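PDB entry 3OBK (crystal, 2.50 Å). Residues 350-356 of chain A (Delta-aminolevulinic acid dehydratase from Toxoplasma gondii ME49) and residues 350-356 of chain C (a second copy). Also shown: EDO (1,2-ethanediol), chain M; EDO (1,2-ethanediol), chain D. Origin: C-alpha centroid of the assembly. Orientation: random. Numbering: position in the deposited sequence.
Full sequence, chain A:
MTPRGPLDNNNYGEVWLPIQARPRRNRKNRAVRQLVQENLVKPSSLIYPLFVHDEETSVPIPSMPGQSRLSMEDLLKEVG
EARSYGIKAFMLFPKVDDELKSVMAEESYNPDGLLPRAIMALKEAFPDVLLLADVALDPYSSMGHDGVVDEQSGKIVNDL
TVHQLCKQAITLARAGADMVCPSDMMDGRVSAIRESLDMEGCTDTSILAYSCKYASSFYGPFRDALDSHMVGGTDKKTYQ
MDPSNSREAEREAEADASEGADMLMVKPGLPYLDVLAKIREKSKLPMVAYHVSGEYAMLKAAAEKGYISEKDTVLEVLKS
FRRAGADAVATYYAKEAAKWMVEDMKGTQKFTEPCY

Chain A (350-356) KFTEPCY
Chain C 350-356: KFTEPCY

The C-terminal tails of two copies of the protein meet as short antiparallel strands, residues 353-355 of each, paired about Pro A354 and Pro C354, whose CA atoms lie 4.6 Å apart. The strand axes approach to 4.4 Å and their N-to-C directions make an angle of 119°. Phe A351 enters with phi/psi near -137/0; Thr A352 (-115/159), Glu A353 (-152/168), Pro A354 (-73/149) and Cys A355 (-139/170) are extended, and chain C repeats these values within a few degrees.

Four backbone hydrogen bonds carry the pairing. Glu A353 N donates to Cys C355 O (3.0 Å) and Cys C355 N to Glu A353 O (2.8 Å); with the chains exchanged, Cys A355 N donates to Glu C353 O (2.8 Å) and Glu C353 N to Cys A355 O (3.1 Å). Proline, lacking an amide hydrogen, fits the central non-hydrogen-bonded pair, where its restricted phi, here -73° in A and -71° in C, is compatible with a strand. Weaker CA-H...O contacts supplement the ladder: Thr A352 CA lies 3.2 Å from Cys C355 O, and Pro C354 CA lies 3.5 Å from Glu A353 O. The CA-to-CB bonds of both prolines point away from the opposing strand, and the rings are C-gamma exo.

Glu A353, Cys A355, Glu C353 and Cys C355 share one face of the sheet. Both cysteines are p rotamers and buried, small enough to pack closely at the centre: Cys A355 CB is 3.7 Å from Cys C355 SG, and Glu A353 CG is 4.0 Å from Cys C355 SG. Each glutamate has chi1 p and chi2 t, with chi3 89° in A and 106° in C. Its aliphatic part can pack against sulfur while its carboxylate is satisfied beyond the strand pair: ethanediol O1 of chain M donates to Glu A353 OE1 at 2.6 Å, and that of chain D does the same for Glu C353 OE1.

Aromatic residues close both ends. Phe A351 (chi1 71°, chi2 98°) leaves its backbone sideways, but its ring reaches nearer, bringing CD1 to 3.7 Å from Tyr C356 CB. Its edge points toward the face of Tyr C356 (chi1 72°, chi2 96°) in an offset edge-to-face pair, centroids 5.8 Å apart and planes at 74°. Phe C351 and Tyr A356 form the equivalent pair, with ring centroids 5.7 Å apart. Tyrosine offers an apolar ring to phenylalanine while its hydroxyl, led away from the contact, bonds elsewhere in the structure. Thr A352, p and buried, likewise satisfies OG1 elsewhere. The contact buries 529 Å², both sides summed.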

# COMPACT_ATOMS: atom_id res chain seq x y z
N LYS A 350 22.86 -35.49 6.11
CA LYS A 350 23.78 -34.44 5.71
C LYS A 350 22.99 -33.17 5.43
O LYS A 350 23.46 -32.08 5.71
CB LYS A 350 24.64 -34.90 4.49
N PHE A 351 21.75 -33.28 4.94
CA PHE A 351 20.98 -32.07 4.61
C PHE A 351 19.50 -32.06 5.01
O PHE A 351 18.79 -31.07 4.74
CB PHE A 351 21.11 -31.77 3.11
CG PHE A 351 20.38 -32.74 2.23
CD1 PHE A 351 19.12 -32.44 1.73
CD2 PHE A 351 20.94 -33.96 1.89
CE1 PHE A 351 18.46 -33.32 0.91
CE2 PHE A 351 20.29 -34.84 1.08
CZ PHE A 351 19.03 -34.52 0.59
N THR A 352 19.00 -33.13 5.62
CA THR A 352 17.58 -33.19 5.93
C THR A 352 17.31 -33.21 7.42
O THR A 352 18.19 -33.53 8.19
CB THR A 352 16.89 -34.40 5.26
OG1 THR A 352 17.49 -35.63 5.72
CG2 THR A 352 16.97 -34.25 3.74
N GLU A 353 16.10 -32.83 7.81
CA GLU A 353 15.63 -33.05 9.18
C GLU A 353 14.11 -33.19 9.20
O GLU A 353 13.46 -32.97 8.19
CB GLU A 353 16.11 -31.95 10.13
CG GLU A 353 15.36 -30.68 10.04
CD GLU A 353 15.97 -29.61 10.91
OE1 GLU A 353 16.87 -28.86 10.44
OE2 GLU A 353 15.55 -29.50 12.07
N PRO A 354 13.56 -33.62 10.34
CA PRO A 354 12.13 -33.82 10.40
C PRO A 354 11.38 -32.52 10.44
O PRO A 354 11.89 -31.53 10.99
CB PRO A 354 11.91 -34.52 11.73
CG PRO A 354 13.23 -34.87 12.23
CD PRO A 354 14.24 -34.06 11.56
N CYS A 355 10.18 -32.51 9.87
CA CYS A 355 9.29 -31.40 10.05
C CYS A 355 7.87 -31.90 10.26
O CYS A 355 7.58 -33.10 10.06
CB CYS A 355 9.31 -30.53 8.80
SG CYS A 355 8.47 -31.22 7.36
N TYR A 356 7.00 -30.96 10.63
CA TYR A 356 5.56 -31.20 10.64
C TYR A 356 4.80 -29.94 10.40
O TYR A 356 5.37 -28.85 10.49
CB TYR A 356 5.08 -31.83 11.96
CG TYR A 356 5.07 -30.90 13.14
CD1 TYR A 356 3.94 -30.19 13.47
CD2 TYR A 356 6.21 -30.73 13.93
CE1 TYR A 356 3.92 -29.32 14.57
CE2 TYR A 356 6.21 -29.87 15.02
CZ TYR A 356 5.06 -29.16 15.35
OH TYR A 356 5.06 -28.29 16.41
OXT TYR A 356 3.61 -30.01 10.13
N LYS C 350 3.41 -40.67 11.95
CA LYS C 350 2.00 -40.28 11.93
C LYS C 350 1.81 -38.80 11.64
O LYS C 350 0.76 -38.39 11.12
CB LYS C 350 1.32 -40.66 13.25
N PHE C 351 2.81 -37.97 11.97
CA PHE C 351 2.66 -36.54 11.73
C PHE C 351 3.90 -35.83 11.16
O PHE C 351 3.90 -34.61 11.01
CB PHE C 351 2.17 -35.83 13.03
CG PHE C 351 3.22 -35.71 14.12
CD1 PHE C 351 3.97 -34.57 14.25
CD2 PHE C 351 3.45 -36.75 15.01
CE1 PHE C 351 4.92 -34.44 15.24
CE2 PHE C 351 4.40 -36.64 16.02
CZ PHE C 351 5.15 -35.48 16.13
N THR C 352 4.97 -36.56 10.91
CA THR C 352 6.19 -35.93 10.45
C THR C 352 6.61 -36.47 9.09
O THR C 352 6.10 -37.49 8.63
CB THR C 352 7.35 -36.12 11.45
OG1 THR C 352 7.59 -37.51 11.68
CG2 THR C 352 7.04 -35.44 12.73
N GLU C 353 7.51 -35.73 8.45
CA GLU C 353 8.19 -36.13 7.24
C GLU C 353 9.51 -35.35 7.11
O GLU C 353 9.73 -34.39 7.82
CB GLU C 353 7.28 -35.95 6.00
CG GLU C 353 6.96 -34.51 5.59
CD GLU C 353 5.99 -34.47 4.41
OE1 GLU C 353 4.81 -34.14 4.58
OE2 GLU C 353 6.40 -34.80 3.29
N PRO C 354 10.41 -35.79 6.22
CA PRO C 354 11.67 -35.06 6.02
C PRO C 354 11.47 -33.75 5.31
O PRO C 354 10.56 -33.61 4.50
CB PRO C 354 12.46 -35.97 5.09
CG PRO C 354 11.69 -37.28 5.04
CD PRO C 354 10.30 -36.98 5.35
N CYS C 355 12.35 -32.80 5.62
CA CYS C 355 12.43 -31.52 4.92
C CYS C 355 13.89 -31.13 4.71
O CYS C 355 14.79 -31.70 5.30
CB CYS C 355 11.74 -30.42 5.73
SG CYS C 355 12.57 -29.86 7.30
N TYR C 356 14.11 -30.16 3.83
CA TYR C 356 15.40 -29.51 3.72
C TYR C 356 15.17 -28.07 3.38
O TYR C 356 14.06 -27.67 3.01
CB TYR C 356 16.33 -30.17 2.72
CG TYR C 356 15.94 -29.97 1.28
CD1 TYR C 356 16.51 -28.96 0.52
CD2 TYR C 356 15.03 -30.80 0.68
CE1 TYR C 356 16.17 -28.76 -0.78
CE2 TYR C 356 14.68 -30.61 -0.63
CZ TYR C 356 15.24 -29.59 -1.37
OH TYR C 356 14.89 -29.40 -2.70
OXT TYR C 356 16.11 -27.28 3.50
C1 EDO M . 17.34 -29.24 6.93
O1 EDO M . 17.94 -29.64 8.17
C2 EDO M . 16.58 -27.91 7.05
O2 EDO M . 17.51 -26.83 7.14
C1 EDO D . 4.46 -33.27 7.48
O1 EDO D . 4.21 -34.62 7.03
C2 EDO D . 3.12 -32.61 7.75
O2 EDO D . 2.70 -31.84 6.64